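Local coordinates for putative 4-Hydroxy-2-oxoglutarate aldolase / 2-dehydro-3-deoxyphosphogluconate aldolase (Yersinia enterocolitica, PDB 3LM7), which is a putative aldolase of the KDGP aldolase family, built on a TIM-barrel-type fold of parallel strands and surrounding helices, at residues V98-G103 against T133-S138. Residues are numbered along the deposited sequence; the frame is centred on the assembly and turned at random.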
ATOM      1  N   VAL A  98      -7.759  -8.233  20.713  1.00  6.55           N
ATOM      2  CA  VAL A  98      -9.067  -7.564  20.814  1.00  4.70           C
ATOM      3  C   VAL A  98      -8.831  -6.049  20.881  1.00  6.47           C
ATOM      4  O   VAL A  98      -7.714  -5.598  21.102  1.00  6.23           O
ATOM      5  CB  VAL A  98      -9.896  -8.083  22.008  1.00  5.57           C
ATOM      6  CG1 VAL A  98     -10.192  -9.588  21.744  1.00  5.92           C
ATOM      7  CG2 VAL A  98      -9.212  -7.835  23.362  1.00  6.29           C
ATOM      8  N   PHE A  99      -9.884  -5.275  20.674  1.00  5.91           N
ATOM      9  CA  PHE A  99      -9.730  -3.837  20.441  1.00  5.95           C
ATOM     10  C   PHE A  99      -8.975  -3.228  21.636  1.00  6.70           C
ATOM     11  O   PHE A  99      -8.110  -2.333  21.447  1.00  6.41           O
ATOM     12  CB  PHE A  99     -11.164  -3.248  20.277  1.00  5.08           C
ATOM     13  CG  PHE A  99     -11.196  -1.764  20.019  1.00  6.95           C
ATOM     14  CD1 PHE A  99     -11.217  -1.298  18.719  1.00  5.11           C
ATOM     15  CD2 PHE A  99     -11.213  -0.839  21.100  1.00  4.71           C
ATOM     16  CE1 PHE A  99     -11.233   0.110  18.440  1.00  6.31           C
ATOM     17  CE2 PHE A  99     -11.209   0.551  20.849  1.00  6.48           C
ATOM     18  CZ  PHE A  99     -11.256   1.017  19.502  1.00  6.46           C
ATOM     19  N   THR A 100      -9.256  -3.719  22.846  1.00  6.09           N
ATOM     20  CA  THR A 100      -8.739  -3.073  24.063  1.00  6.48           C
ATOM     21  C   THR A 100      -7.343  -3.612  24.403  1.00  7.84           C
ATOM     22  O   THR A 100      -6.772  -3.248  25.414  1.00  7.85           O
ATOM     23  CB  THR A 100      -9.685  -3.416  25.253  1.00  9.00           C
ATOM     24  OG1 THR A 100      -9.967  -4.848  25.257  1.00  8.41           O
ATOM     25  CG2 THR A 100     -11.002  -2.661  25.098  1.00  7.10           C
ATOM     26  N   GLY A 101      -6.808  -4.492  23.573  1.00  7.03           N
ATOM     27  CA  GLY A 101      -5.479  -5.041  23.801  1.00  6.73           C
ATOM     28  C   GLY A 101      -4.432  -4.554  22.807  1.00  7.16           C
ATOM     29  O   GLY A 101      -3.216  -4.817  23.003  1.00  6.10           O
ATOM     30  N   VAL A 102      -4.854  -3.781  21.801  1.00  5.44           N
ATOM     31  CA  VAL A 102      -3.918  -3.329  20.740  1.00  6.39           C
ATOM     32  C   VAL A 102      -2.816  -2.397  21.257  1.00  6.27           C
ATOM     33  O   VAL A 102      -1.641  -2.570  20.917  1.00  7.24           O
ATOM     34  CB  VAL A 102      -4.713  -2.601  19.672  1.00  7.01           C
ATOM     35  CG1 VAL A 102      -3.777  -1.784  18.688  1.00  5.77           C
ATOM     36  CG2 VAL A 102      -5.615  -3.570  18.909  1.00  6.90           C
ATOM     37  N   GLY A 103      -3.191  -1.394  22.084  1.00  6.38           N
ATOM     38  CA  GLY A 103      -2.213  -0.425  22.589  1.00  7.28           C
ATOM     39  C   GLY A 103      -1.172  -1.106  23.482  1.00  6.98           C
ATOM     40  O   GLY A 103       0.006  -0.875  23.323  1.00  6.35           O
ATOM     41  N   THR A 133     -14.794  -5.383  22.586  1.00  6.11           N
ATOM     42  CA  THR A 133     -14.491  -6.793  22.365  1.00  6.85           C
ATOM     43  C   THR A 133     -13.416  -7.280  23.365  1.00  7.66           C
ATOM     44  O   THR A 133     -12.906  -8.392  23.232  1.00  7.90           O
ATOM     45  CB  THR A 133     -14.023  -7.038  20.898  1.00  5.79           C
ATOM     46  OG1 THR A 133     -12.891  -6.183  20.614  1.00  5.15           O
ATOM     47  CG2 THR A 133     -15.149  -6.603  19.911  1.00  3.50           C
ATOM     48  N   GLY A 134     -13.123  -6.477  24.388  1.00  6.84           N
ATOM     49  CA  GLY A 134     -12.194  -6.909  25.434  1.00  7.16           C
ATOM     50  C   GLY A 134     -12.912  -7.751  26.499  1.00  7.68           C
ATOM     51  O   GLY A 134     -14.090  -7.990  26.406  1.00  8.88           O
ATOM     52  N   PRO A 135     -12.166  -8.298  27.455  1.00  7.91           N
ATOM     53  CA  PRO A 135     -12.747  -9.295  28.373  1.00  9.11           C
ATOM     54  C   PRO A 135     -13.914  -8.760  29.204  1.00  9.02           C
ATOM     55  O   PRO A 135     -14.954  -9.444  29.284  1.00  9.67           O
ATOM     56  CB  PRO A 135     -11.584  -9.708  29.289  1.00  9.45           C
ATOM     57  CG  PRO A 135     -10.446  -8.853  28.925  1.00  8.99           C
ATOM     58  CD  PRO A 135     -10.717  -8.174  27.573  1.00  8.78           C
ATOM     59  N   LEU A 136     -13.761  -7.600  29.846  1.00  8.21           N
ATOM     60  CA  LEU A 136     -14.920  -7.007  30.581  1.00  7.35           C
ATOM     61  C   LEU A 136     -15.916  -6.355  29.612  1.00  8.10           C
ATOM     62  O   LEU A 136     -17.137  -6.505  29.753  1.00  6.84           O
ATOM     63  CB  LEU A 136     -14.477  -5.920  31.587  1.00  7.01           C
ATOM     64  CG  LEU A 136     -13.513  -6.508  32.635  1.00 11.43           C
ATOM     65  CD1 LEU A 136     -12.966  -5.422  33.496  1.00 14.72           C
ATOM     66  CD2 LEU A 136     -14.237  -7.515  33.564  1.00 17.94           C
ATOM     67  N   SER A 137     -15.396  -5.625  28.629  1.00  6.46           N
ATOM     68  CA  SER A 137     -16.305  -4.801  27.750  1.00  7.64           C
ATOM     69  C   SER A 137     -17.192  -5.701  26.889  1.00  7.22           C
ATOM     70  O   SER A 137     -18.318  -5.314  26.601  1.00  9.99           O
ATOM     71  CB  SER A 137     -15.489  -3.783  26.855  1.00  6.27           C
ATOM     72  OG  SER A 137     -14.396  -4.455  26.131  1.00  8.79           O
ATOM     73  N   SER A 138     -16.702  -6.888  26.509  1.00  8.41           N
ATOM     74  CA  SER A 138     -17.555  -7.849  25.766  1.00  9.31           C
ATOM     75  C   SER A 138     -18.799  -8.246  26.544  1.00 11.71           C
ATOM     76  O   SER A 138     -19.773  -8.738  25.949  1.00 10.58           O
ATOM     77  CB  SER A 138     -16.733  -9.107  25.363  1.00 10.36           C
ATOM     78  OG  SER A 138     -16.344  -9.837  26.525  1.00  9.80           O
TER
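V98, F99 and T100 meet T133 and G134 where two loops of the TIM-barrel-type fold come together: the turn between strand 94-95 and helix 102-109, and the loop leading from strand 128-130 towards strand 144-146. A single hydrogen bond joins them, from the backbone N-H of F99 to OG1 of T133, 3.1 Å long and nearly straight at 170° at the hydrogen. The T133 hydroxyl lies between its own backbone N and carbonyl carbon (chi1 56°), a rotation that directs OG1 at the turn. The same oxygen is also hydrogen-bonded to the carbonyl oxygen of L119, so one buried hydroxyl ties this loop both to the turn and to the end of strand 115-120. F99 adds its CB, 3.4 Å from T133 OG1, but CG is anti to the backbone N and carries the ring away from T133-S138, to pack among I131, M153, L154 and M157.

On the other side of this bond, V98 lays its branched end against the T133-G134 backbone. CB and CG1 both press on the carbonyl oxygen of T133, CG1 at 3.3 Å, while CG2 rests 3.7 Å from CA of G134; the approach to P135 CD is looser. T100, exposed to solvent, faces the same backbone, its hydroxyl towards G134 and its methyl towards S137. S137 points toward T100, but its OG accepts a bent bond from the N-H of G134 (3.0 Å, 131°); this bond and the backbone bond from S138 N to G134 O both span the bend that T100 touches. CG2 of T100 stands 4.0 Å from S137 OG, whereas T100 OG1 comes within 3.0 Å of the CA of G134.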